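PDB 2Z8U: TATA-box-binding protein from Methanococcus jannaschii, which probably binds the TATA-box promoter element close to the start of transcription, acting as a general factor for archaeal genes transcribed by RNA polymerase. Local coordinates for residues N108-A113 with K159-G164; D146-V151 with A171-K176; V16-S21 with T72-K77. One frame throughout, in Å; residues are numbered along the deposited sequence.

Contact 1: residues N108-A113 with K159-G164; sequences NMVATA and KVVITG
The carboxamide of Asn-108, the one flat side-chain group here, is met by Gly-164 at its oxygen end: OD1 lies 2.8 Å from Gly-164 N, a weak hydrogen bond bent to 129°, and takes a second weak one from Met-109 N. The flat peptide groups do the rest of the bonding. Ala-111 N to Ile-162 O (2.9 Å) and Ile-162 N to Ala-111 O (2.7 Å, 171°) close one antiparallel hydrogen-bonded pair with donors in the carbonyl planes; Ala-113 and Val-160 close the next, where Val-160 N meets Ala-113 O from 27° above its plane. Between them Thr-112 and Val-161 form a non-hydrogen-bonded pair, their CG2 methyls side by side. The Val-110 and Val-161 side chains cross obliquely, their CG1 methyls 3.9 Å apart. An alanine in place of Asn-108 would lose OD1 and would probably loosen the turn at Gly-164, past the last backbone pair. Val-110, Thr-112 and Val-161 line the face that in TBP relatives meets DNA, here partly packed by a second subunit; Ala-113, Val-160 and Ile-162 face helix 168-183, while strands 14-23 and 149-154 flank the pair.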
ATOM      1  N   ASN B 108      21.703 -19.817   7.960  1.00 25.44           N
ATOM      2  CA  ASN B 108      20.664 -19.753   8.998  1.00 26.92           C
ATOM      3  C   ASN B 108      21.006 -20.726  10.128  1.00 27.65           C
ATOM      4  O   ASN B 108      21.784 -21.655   9.941  1.00 26.27           O
ATOM      5  CB  ASN B 108      19.288 -20.121   8.401  1.00 27.03           C
ATOM      6  CG  ASN B 108      18.131 -19.329   9.013  1.00 29.66           C
ATOM      7  OD1 ASN B 108      18.126 -19.026  10.204  1.00 29.41           O
ATOM      8  ND2 ASN B 108      17.120 -19.013   8.180  1.00 29.84           N
ATOM      9  N   MET B 109      20.421 -20.505  11.303  1.00 29.29           N
ATOM     10  CA  MET B 109      20.536 -21.446  12.428  1.00 31.72           C
ATOM     11  C   MET B 109      19.279 -21.372  13.260  1.00 31.35           C
ATOM     12  O   MET B 109      18.649 -20.318  13.344  1.00 32.55           O
ATOM     13  CB  MET B 109      21.701 -21.100  13.361  1.00 31.45           C
ATOM     14  CG  MET B 109      23.002 -20.706  12.708  1.00 31.84           C
ATOM     15  SD  MET B 109      24.276 -20.082  13.834  1.00 36.81           S
ATOM     16  CE  MET B 109      25.013 -21.616  14.352  1.00 30.35           C
ATOM     17  N   VAL B 110      18.923 -22.490  13.881  1.00 30.10           N
ATOM     18  CA  VAL B 110      17.875 -22.516  14.895  1.00 28.50           C
ATOM     19  C   VAL B 110      18.629 -22.707  16.212  1.00 27.30           C
ATOM     20  O   VAL B 110      19.442 -23.630  16.331  1.00 26.23           O
ATOM     21  CB  VAL B 110      16.880 -23.691  14.689  1.00 28.79           C
ATOM     22  CG1 VAL B 110      15.967 -23.874  15.901  1.00 29.29           C
ATOM     23  CG2 VAL B 110      16.022 -23.491  13.427  1.00 30.72           C
ATOM     24  N   ALA B 111      18.395 -21.796  17.162  1.00 25.33           N
ATOM     25  CA  ALA B 111      18.933 -21.911  18.508  1.00 23.91           C
ATOM     26  C   ALA B 111      17.738 -21.982  19.451  1.00 24.28           C
ATOM     27  O   ALA B 111      16.677 -21.371  19.198  1.00 21.16           O
ATOM     28  CB  ALA B 111      19.776 -20.720  18.847  1.00 23.79           C
ATOM     29  N   THR B 112      17.917 -22.728  20.539  1.00 23.92           N
ATOM     30  CA  THR B 112      16.909 -22.806  21.587  1.00 24.75           C
ATOM     31  C   THR B 112      17.527 -22.462  22.945  1.00 24.60           C
ATOM     32  O   THR B 112      18.755 -22.605  23.171  1.00 23.57           O
ATOM     33  CB  THR B 112      16.241 -24.206  21.658  1.00 24.97           C
ATOM     34  OG1 THR B 112      17.234 -25.208  21.951  1.00 27.14           O
ATOM     35  CG2 THR B 112      15.534 -24.557  20.320  1.00 27.01           C
ATOM     36  N   ALA B 113      16.660 -21.975  23.832  1.00 23.74           N
ATOM     37  CA  ALA B 113      17.043 -21.682  25.195  1.00 24.25           C
ATOM     38  C   ALA B 113      15.798 -21.789  26.078  1.00 24.36           C
ATOM     39  O   ALA B 113      14.684 -21.925  25.597  1.00 24.58           O
ATOM     40  CB  ALA B 113      17.679 -20.314  25.296  1.00 23.17           C
ATOM     41  N   LYS B 159      10.332 -22.148  26.899  1.00 34.74           N
ATOM     42  CA  LYS B 159      11.186 -22.406  25.716  1.00 35.19           C
ATOM     43  C   LYS B 159      11.188 -21.205  24.780  1.00 35.13           C
ATOM     44  O   LYS B 159      10.148 -20.576  24.548  1.00 34.14           O
ATOM     45  CB  LYS B 159      10.744 -23.663  24.961  1.00 35.10           C
ATOM     46  CG  LYS B 159      11.673 -24.121  23.769  1.00 36.45           C
ATOM     47  CD  LYS B 159      11.373 -25.623  23.482  1.00 38.81           C
ATOM     48  CE  LYS B 159      12.507 -26.340  22.817  1.00 44.36           C
ATOM     49  NZ  LYS B 159      12.364 -27.830  23.007  1.00 48.33           N
ATOM     50  N   VAL B 160      12.373 -20.899  24.252  1.00 35.36           N
ATOM     51  CA  VAL B 160      12.572 -19.791  23.312  1.00 35.86           C
ATOM     52  C   VAL B 160      13.279 -20.402  22.110  1.00 35.74           C
ATOM     53  O   VAL B 160      14.221 -21.196  22.275  1.00 35.49           O
ATOM     54  CB  VAL B 160      13.505 -18.716  23.927  1.00 36.02           C
ATOM     55  CG1 VAL B 160      13.896 -17.674  22.904  1.00 37.71           C
ATOM     56  CG2 VAL B 160      12.843 -18.056  25.120  1.00 36.25           C
ATOM     57  N   VAL B 161      12.836 -20.043  20.914  1.00 34.75           N
ATOM     58  CA  VAL B 161      13.497 -20.512  19.698  1.00 34.90           C
ATOM     59  C   VAL B 161      13.918 -19.253  18.972  1.00 34.90           C
ATOM     60  O   VAL B 161      13.101 -18.350  18.753  1.00 35.47           O
ATOM     61  CB  VAL B 161      12.535 -21.335  18.804  1.00 35.21           C
ATOM     62  CG1 VAL B 161      13.170 -21.668  17.426  1.00 34.42           C
ATOM     63  CG2 VAL B 161      12.056 -22.592  19.525  1.00 35.03           C
ATOM     64  N   ILE B 162      15.187 -19.186  18.579  1.00 34.52           N
ATOM     65  CA  ILE B 162      15.671 -18.046  17.811  1.00 34.75           C
ATOM     66  C   ILE B 162      16.041 -18.519  16.402  1.00 34.19           C
ATOM     67  O   ILE B 162      16.778 -19.501  16.264  1.00 33.80           O
ATOM     68  CB  ILE B 162      16.882 -17.392  18.507  1.00 34.42           C
ATOM     69  CG1 ILE B 162      16.542 -17.051  19.973  1.00 35.71           C
ATOM     70  CG2 ILE B 162      17.319 -16.144  17.759  1.00 35.40           C
ATOM     71  CD1 ILE B 162      17.753 -16.744  20.829  1.00 36.65           C
ATOM     72  N   THR B 163      15.508 -17.852  15.368  1.00 33.96           N
ATOM     73  CA  THR B 163      15.798 -18.227  13.971  1.00 33.95           C
ATOM     74  C   THR B 163      16.349 -17.043  13.192  1.00 33.56           C
ATOM     75  O   THR B 163      16.277 -15.902  13.650  1.00 32.47           O
ATOM     76  CB  THR B 163      14.561 -18.838  13.252  1.00 35.22           C
ATOM     77  OG1 THR B 163      13.561 -17.830  13.038  1.00 38.00           O
ATOM     78  CG2 THR B 163      13.917 -19.947  14.088  1.00 36.72           C
ATOM     79  N   GLY B 164      16.912 -17.295  12.013  1.00 32.19           N
ATOM     80  CA  GLY B 164      17.467 -16.216  11.208  1.00 33.18           C
ATOM     81  C   GLY B 164      18.899 -15.874  11.566  1.00 32.91           C
ATOM     82  O   GLY B 164      19.480 -14.927  11.028  1.00 33.32           O
TER

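Contact 2: residues D146-V151 with A171-K176; sequences DDPKVV and AKRALK
Two layers make up this contact: a close apolar seat around Pro-148 and a charged clasp at the solvent edge. In the inner layer the proline ring, reached through a cis peptide bond from Asp-147, points its CB toward helix 168-183. Its CG lies 4.0 Å from Ala-174 CB, and its CD approaches Ala-174 N. Val-150, two residues on, adds CG2 to the same methyl at 4.2 Å, so that the small side chain of Ala-174 is touched by Pro-148 of the turn and Val-150 of the strand that follows. These three residues are buried, and the small alanine is consistent with the proline's approach to the helix backbone.

The outer layer is looser in packing but strongly polar. Arg-173 leaves the helix with CG anti to its carbonyl carbon, then bends at chi3 (44°), which swings the guanidinium back over the proline. Pro-148 CD sits 3.8 Å above one face of that group, toward its rim, while the Asp-147 carboxylate comes up at the edge, near its plane. Both carboxylate oxygens crowd a single nitrogen: Arg-173 NH2 is 2.7 Å from Asp-147 OD2 in a salt bridge and gives a straight hydrogen bond (168°) to Asp-147 OD1 at 3.0 Å. The planes stand 46° apart and NH2 alone meets both oxygens, so this is not the coplanar two-nitrogen, two-oxygen pair. Arg-173 NH1 makes a salt bridge instead to Asp-170, three residues earlier in the helix, so the guanidinium is held by carboxylates at both NH1 and NH2. Asp-147 itself is exposed.

Asp-147 and Pro-148 lie in the connection between the neighbouring antiparallel strands 141-146 and 149-154, so the contact fastens this hairpin end to helix 168-183 beside Ile-162 of strand 159-163.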
ATOM      1  N   ASP B 146      15.786  -6.564  15.449  1.00 44.54           N
ATOM      2  CA  ASP B 146      16.503  -5.933  14.342  1.00 44.92           C
ATOM      3  C   ASP B 146      18.020  -5.957  14.521  1.00 44.30           C
ATOM      4  O   ASP B 146      18.759  -5.695  13.571  1.00 44.92           O
ATOM      5  CB  ASP B 146      16.008  -4.497  14.097  1.00 45.53           C
ATOM      6  CG  ASP B 146      14.549  -4.435  13.693  1.00 46.73           C
ATOM      7  OD1 ASP B 146      13.992  -5.435  13.167  1.00 49.05           O
ATOM      8  OD2 ASP B 146      13.946  -3.365  13.902  1.00 48.78           O
ATOM      9  N   ASP B 147      18.478  -6.258  15.733  1.00 43.57           N
ATOM     10  CA  ASP B 147      19.895  -6.482  15.987  1.00 43.09           C
ATOM     11  C   ASP B 147      20.126  -7.462  17.150  1.00 42.06           C
ATOM     12  O   ASP B 147      19.891  -7.115  18.307  1.00 42.90           O
ATOM     13  CB  ASP B 147      20.636  -5.168  16.243  1.00 43.81           C
ATOM     14  CG  ASP B 147      22.117  -5.382  16.470  1.00 45.48           C
ATOM     15  OD1 ASP B 147      22.779  -5.956  15.576  1.00 46.97           O
ATOM     16  OD2 ASP B 147      22.620  -4.999  17.548  1.00 48.46           O
ATOM     17  N   PRO B 148      20.559  -8.701  16.845  1.00 40.47           N
ATOM     18  CA  PRO B 148      20.747  -9.192  15.484  1.00 39.13           C
ATOM     19  C   PRO B 148      19.401  -9.352  14.790  1.00 37.90           C
ATOM     20  O   PRO B 148      18.352  -9.358  15.451  1.00 37.61           O
ATOM     21  CB  PRO B 148      21.432 -10.554  15.685  1.00 38.93           C
ATOM     22  CG  PRO B 148      21.040 -10.983  17.041  1.00 39.39           C
ATOM     23  CD  PRO B 148      20.891  -9.723  17.855  1.00 40.01           C
ATOM     24  N   LYS B 149      19.432  -9.448  13.469  1.00 36.48           N
ATOM     25  CA  LYS B 149      18.209  -9.591  12.680  1.00 35.57           C
ATOM     26  C   LYS B 149      17.724 -11.025  12.803  1.00 34.43           C
ATOM     27  O   LYS B 149      18.162 -11.904  12.059  1.00 33.67           O
ATOM     28  CB  LYS B 149      18.480  -9.221  11.221  1.00 35.86           C
ATOM     29  CG  LYS B 149      17.305  -9.447  10.282  1.00 37.04           C
ATOM     30  CD  LYS B 149      17.742  -9.271   8.823  1.00 37.69           C
ATOM     31  CE  LYS B 149      16.605  -9.672   7.880  1.00 36.88           C
ATOM     32  NZ  LYS B 149      17.081  -9.710   6.465  1.00 37.39           N
ATOM     33  N   VAL B 150      16.846 -11.263  13.778  1.00 33.58           N
ATOM     34  CA  VAL B 150      16.359 -12.612  14.073  1.00 32.08           C
ATOM     35  C   VAL B 150      14.854 -12.623  14.317  1.00 32.52           C
ATOM     36  O   VAL B 150      14.251 -11.586  14.567  1.00 31.98           O
ATOM     37  CB  VAL B 150      17.086 -13.244  15.283  1.00 32.59           C
ATOM     38  CG1 VAL B 150      18.583 -13.425  14.968  1.00 30.51           C
ATOM     39  CG2 VAL B 150      16.897 -12.418  16.532  1.00 31.12           C
ATOM     40  N   VAL B 151      14.261 -13.808  14.237  1.00 32.67           N
ATOM     41  CA  VAL B 151      12.873 -14.012  14.606  1.00 33.78           C
ATOM     42  C   VAL B 151      12.881 -14.897  15.806  1.00 34.89           C
ATOM     43  O   VAL B 151      13.545 -15.940  15.814  1.00 35.19           O
ATOM     44  CB  VAL B 151      12.033 -14.656  13.467  1.00 33.46           C
ATOM     45  CG1 VAL B 151      10.611 -15.046  13.982  1.00 33.33           C
ATOM     46  CG2 VAL B 151      11.936 -13.698  12.329  1.00 33.60           C
ATOM     47  N   ALA B 171      23.573 -15.523  18.456  1.00 34.49           N
ATOM     48  CA  ALA B 171      22.516 -16.220  19.223  1.00 33.63           C
ATOM     49  C   ALA B 171      22.539 -15.797  20.682  1.00 33.65           C
ATOM     50  O   ALA B 171      21.484 -15.588  21.313  1.00 32.40           O
ATOM     51  CB  ALA B 171      22.676 -17.749  19.113  1.00 33.72           C
ATOM     52  N   LYS B 172      23.759 -15.692  21.206  1.00 33.89           N
ATOM     53  CA  LYS B 172      24.010 -15.225  22.572  1.00 34.30           C
ATOM     54  C   LYS B 172      23.530 -13.789  22.769  1.00 34.73           C
ATOM     55  O   LYS B 172      22.879 -13.483  23.767  1.00 34.51           O
ATOM     56  CB  LYS B 172      25.502 -15.321  22.898  1.00 34.32           C
ATOM     57  CG  LYS B 172      25.988 -16.725  23.232  1.00 36.03           C
ATOM     58  CD  LYS B 172      27.510 -16.758  23.315  1.00 37.87           C
ATOM     59  CE  LYS B 172      28.016 -18.174  23.430  1.00 40.31           C
ATOM     60  NZ  LYS B 172      29.507 -18.214  23.364  1.00 40.09           N
ATOM     61  N   ARG B 173      23.861 -12.917  21.819  1.00 35.07           N
ATOM     62  CA  ARG B 173      23.439 -11.507  21.838  1.00 35.99           C
ATOM     63  C   ARG B 173      21.915 -11.358  21.799  1.00 35.75           C
ATOM     64  O   ARG B 173      21.347 -10.472  22.448  1.00 35.51           O
ATOM     65  CB  ARG B 173      24.038 -10.767  20.645  1.00 35.74           C
ATOM     66  CG  ARG B 173      25.555 -10.747  20.595  1.00 37.85           C
ATOM     67  CD  ARG B 173      26.065  -9.967  19.372  1.00 38.18           C
ATOM     68  NE  ARG B 173      25.321  -8.725  19.173  1.00 42.00           N
ATOM     69  CZ  ARG B 173      24.735  -8.353  18.036  1.00 43.77           C
ATOM     70  NH1 ARG B 173      24.809  -9.111  16.945  1.00 44.91           N
ATOM     71  NH2 ARG B 173      24.074  -7.206  17.988  1.00 44.36           N
ATOM     72  N   ALA B 174      21.269 -12.217  21.005  1.00 35.70           N
ATOM     73  CA  ALA B 174      19.818 -12.305  20.945  1.00 34.92           C
ATOM     74  C   ALA B 174      19.217 -12.738  22.287  1.00 34.94           C
ATOM     75  O   ALA B 174      18.260 -12.118  22.775  1.00 34.11           O
ATOM     76  CB  ALA B 174      19.409 -13.275  19.846  1.00 35.33           C
ATOM     77  N   LEU B 175      19.772 -13.799  22.879  1.00 34.76           N
ATOM     78  CA  LEU B 175      19.314 -14.268  24.197  1.00 34.83           C
ATOM     79  C   LEU B 175      19.363 -13.184  25.284  1.00 34.86           C
ATOM     80  O   LEU B 175      18.379 -13.003  25.999  1.00 34.96           O
ATOM     81  CB  LEU B 175      20.040 -15.544  24.644  1.00 34.93           C
ATOM     82  CG  LEU B 175      19.602 -16.157  25.987  1.00 34.59           C
ATOM     83  CD1 LEU B 175      18.166 -16.670  25.868  1.00 36.64           C
ATOM     84  CD2 LEU B 175      20.550 -17.273  26.387  1.00 35.56           C
ATOM     85  N   LYS B 176      20.476 -12.452  25.385  1.00 35.10           N
ATOM     86  CA  LYS B 176      20.588 -11.349  26.361  1.00 35.90           C
ATOM     87  C   LYS B 176      19.439 -10.344  26.196  1.00 36.51           C
ATOM     88  O   LYS B 176      18.819  -9.932  27.178  1.00 36.53           O
ATOM     89  CB  LYS B 176      21.961 -10.657  26.270  1.00 35.87           C
ATOM     90  CG  LYS B 176      22.108  -9.359  27.086  1.00 36.32           C
ATOM     91  CD  LYS B 176      22.656  -9.607  28.491  1.00 37.99           C
ATOM     92  CE  LYS B 176      22.404  -8.442  29.476  1.00 38.22           C
ATOM     93  NZ  LYS B 176      22.656  -7.082  28.924  1.00 39.80           N
TER

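Contact 3: residues V16-S21 with T72-K77; sequences VNVVVS and TGAKSK
In the first half of the TBP saddle, strand 14-23 is joined here to the loop that carries the chain from its neighbour, strand 68-72, into helix 77-94. The strand pairing gives way as the loop turns off, and two waters take over part of its work. On the other side of the strand, Val-16 and Asn-17 both face Val-110, a classic beta bulge.

One direct backbone bond crosses the contact: Val-18 N donates a hydrogen bond to Ala-74 O at 2.9 Å, in the plane of the carbonyl. Val-18 is also the main apolar contributor. Its CG1 is anti to the carbonyl carbon (chi1 -58°) and faces Ser-76 and Lys-77. This leaves CG2 in the crowded position between the backbone N and the carbonyl carbon, set against the chain at the start of the helix, 3.4 Å from Ser-76 C, and 4.1 Å from Ala-74 CB. Ser-76 is the N-cap: its CB points away from the strand, and OG caps the backbone N of Glu-79. Farther along, Val-20 CG1 packs against Lys-77 CA, and the Val-20 side chain also touches Ala-80 and Ile-84 of the helix.

Gly-73 makes the turn with a positive phi of 105°, where a side chain would strike the preceding carbonyl oxygen. Its N-H and that of Ala-74 are both answered through water. Water 1 accepts from Ala-74 N and donates to Val-18 O at 2.8 Å; water 2 donates to the same oxygen at 3.1 Å, accepts from Gly-73 N at 2.7 Å and lies 2.6 Å from Thr-72 OG1.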
ATOM      1  N   VAL B  16      20.506 -26.055  17.321  1.00 32.23           N
ATOM      2  CA  VAL B  16      19.781 -27.285  17.043  1.00 32.72           C
ATOM      3  C   VAL B  16      19.953 -27.655  15.586  1.00 32.50           C
ATOM      4  O   VAL B  16      20.089 -28.829  15.248  1.00 33.34           O
ATOM      5  CB  VAL B  16      18.295 -27.210  17.483  1.00 32.60           C
ATOM      6  CG1 VAL B  16      17.500 -28.371  16.902  1.00 33.04           C
ATOM      7  CG2 VAL B  16      18.196 -27.251  19.016  1.00 32.84           C
ATOM      8  N   ASN B  17      19.988 -26.657  14.719  1.00 32.55           N
ATOM      9  CA  ASN B  17      20.294 -26.912  13.335  1.00 32.90           C
ATOM     10  C   ASN B  17      20.992 -25.745  12.660  1.00 32.53           C
ATOM     11  O   ASN B  17      20.977 -24.630  13.156  1.00 30.89           O
ATOM     12  CB  ASN B  17      19.051 -27.427  12.554  1.00 34.31           C
ATOM     13  CG  ASN B  17      18.200 -26.319  11.910  1.00 36.00           C
ATOM     14  OD1 ASN B  17      16.976 -26.326  12.042  1.00 40.37           O
ATOM     15  ND2 ASN B  17      18.820 -25.435  11.148  1.00 36.54           N
ATOM     16  N   VAL B  18      21.622 -26.011  11.524  1.00 32.61           N
ATOM     17  CA  VAL B  18      22.194 -24.928  10.727  1.00 33.35           C
ATOM     18  C   VAL B  18      21.770 -25.112   9.274  1.00 34.73           C
ATOM     19  O   VAL B  18      21.441 -26.232   8.877  1.00 36.22           O
ATOM     20  CB  VAL B  18      23.732 -24.873  10.823  1.00 33.33           C
ATOM     21  CG1 VAL B  18      24.212 -24.708  12.257  1.00 33.40           C
ATOM     22  CG2 VAL B  18      24.399 -26.119  10.177  1.00 33.04           C
ATOM     23  N   VAL B  19      21.706 -24.015   8.516  1.00 35.15           N
ATOM     24  CA  VAL B  19      21.563 -24.072   7.059  1.00 35.64           C
ATOM     25  C   VAL B  19      22.870 -23.476   6.530  1.00 35.26           C
ATOM     26  O   VAL B  19      23.282 -22.420   6.983  1.00 35.65           O
ATOM     27  CB  VAL B  19      20.321 -23.277   6.570  1.00 35.36           C
ATOM     28  CG1 VAL B  19      20.250 -23.220   5.016  1.00 36.60           C
ATOM     29  CG2 VAL B  19      19.027 -23.871   7.164  1.00 35.75           C
ATOM     30  N   VAL B  20      23.545 -24.171   5.627  1.00 34.73           N
ATOM     31  CA  VAL B  20      24.800 -23.672   5.070  1.00 34.40           C
ATOM     32  C   VAL B  20      24.736 -23.609   3.541  1.00 34.25           C
ATOM     33  O   VAL B  20      23.926 -24.324   2.913  1.00 33.49           O
ATOM     34  CB  VAL B  20      26.011 -24.537   5.490  1.00 34.18           C
ATOM     35  CG1 VAL B  20      26.138 -24.625   7.032  1.00 36.34           C
ATOM     36  CG2 VAL B  20      25.951 -25.960   4.854  1.00 34.34           C
ATOM     37  N   SER B  21      25.568 -22.749   2.961  1.00 33.64           N
ATOM     38  CA  SER B  21      25.758 -22.731   1.509  1.00 34.15           C
ATOM     39  C   SER B  21      27.224 -22.842   1.164  1.00 33.88           C
ATOM     40  O   SER B  21      28.098 -22.517   1.981  1.00 32.83           O
ATOM     41  CB  SER B  21      25.219 -21.424   0.885  1.00 34.08           C
ATOM     42  OG  SER B  21      25.858 -20.307   1.491  1.00 39.09           O
ATOM     43  N   THR B  72      20.666 -28.419   4.455  1.00 36.16           N
ATOM     44  CA  THR B  72      19.814 -28.299   5.628  1.00 36.03           C
ATOM     45  C   THR B  72      19.910 -29.588   6.440  1.00 35.49           C
ATOM     46  O   THR B  72      20.301 -30.629   5.914  1.00 34.34           O
ATOM     47  CB  THR B  72      18.341 -28.045   5.172  1.00 36.44           C
ATOM     48  OG1 THR B  72      17.534 -27.742   6.305  1.00 41.82           O
ATOM     49  CG2 THR B  72      17.777 -29.253   4.464  1.00 33.62           C
ATOM     50  N   GLY B  73      19.572 -29.511   7.727  1.00 35.56           N
ATOM     51  CA  GLY B  73      19.434 -30.697   8.552  1.00 34.90           C
ATOM     52  C   GLY B  73      20.571 -30.937   9.518  1.00 35.18           C
ATOM     53  O   GLY B  73      20.384 -31.617  10.538  1.00 34.52           O
ATOM     54  N   ALA B  74      21.754 -30.408   9.202  1.00 35.01           N
ATOM     55  CA  ALA B  74      22.931 -30.610  10.048  1.00 35.31           C
ATOM     56  C   ALA B  74      22.776 -29.909  11.404  1.00 35.47           C
ATOM     57  O   ALA B  74      22.117 -28.874  11.500  1.00 34.80           O
ATOM     58  CB  ALA B  74      24.173 -30.129   9.344  1.00 35.87           C
ATOM     59  N   LYS B  75      23.389 -30.485  12.427  1.00 35.01           N
ATOM     60  CA  LYS B  75      23.342 -29.959  13.784  1.00 36.15           C
ATOM     61  C   LYS B  75      24.331 -28.798  13.932  1.00 35.23           C
ATOM     62  O   LYS B  75      24.169 -27.950  14.809  1.00 33.78           O
ATOM     63  CB  LYS B  75      23.667 -31.051  14.819  1.00 36.15           C
ATOM     64  CG  LYS B  75      22.675 -32.225  14.914  1.00 37.09           C
ATOM     65  CD  LYS B  75      22.997 -33.114  16.141  1.00 38.08           C
ATOM     66  CE  LYS B  75      22.183 -34.402  16.148  1.00 40.02           C
ATOM     67  NZ  LYS B  75      22.214 -35.098  17.473  1.00 44.25           N
ATOM     68  N   SER B  76      25.344 -28.775  13.065  1.00 34.09           N
ATOM     69  CA  SER B  76      26.445 -27.798  13.122  1.00 34.18           C
ATOM     70  C   SER B  76      27.018 -27.578  11.721  1.00 34.92           C
ATOM     71  O   SER B  76      26.844 -28.425  10.827  1.00 33.92           O
ATOM     72  CB  SER B  76      27.579 -28.314  14.031  1.00 34.31           C
ATOM     73  OG  SER B  76      28.219 -29.423  13.413  1.00 33.75           O
ATOM     74  N   LYS B  77      27.722 -26.459  11.550  1.00 34.89           N
ATOM     75  CA  LYS B  77      28.488 -26.188  10.330  1.00 36.49           C
ATOM     76  C   LYS B  77      29.439 -27.319   9.994  1.00 35.07           C
ATOM     77  O   LYS B  77      29.561 -27.693   8.836  1.00 34.75           O
ATOM     78  CB  LYS B  77      29.277 -24.871  10.467  1.00 36.90           C
ATOM     79  CG  LYS B  77      30.068 -24.487   9.213  1.00 41.71           C
ATOM     80  CD  LYS B  77      30.949 -23.298   9.512  1.00 47.99           C
ATOM     81  CE  LYS B  77      32.176 -23.254   8.618  1.00 50.94           C
ATOM     82  NZ  LYS B  77      33.097 -22.179   9.089  1.00 53.80           N
TER
HETATM   83  O   HOH W   1      22.696 -28.281   7.363  1.00 22.71           O
HETATM   84  O   HOH W   2      18.512 -27.269   8.685  1.00 33.42           O

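Contacts 1 and 2 share the second TBP repeat and touch directly, with Val-150 packing on Ile-162 and Leu-175 on Ala-113; contact 3 belongs to the first repeat. Contact 1, near the middle of the sheet, is almost wholly buried and relies on regular backbone pairing. Contact 3 is partly buried, and water replaces strand partners where a chain leaves for its helix. Contact 2 lies farthest from the chain centre and alone uses a salt bridge. Strands 105-114 and 14-23 are sheet neighbours, so contacts 1 and 3 meet across the junction of the repeats, whereas contacts 2 and 3 stay about 9 Å apart at their nearest atoms.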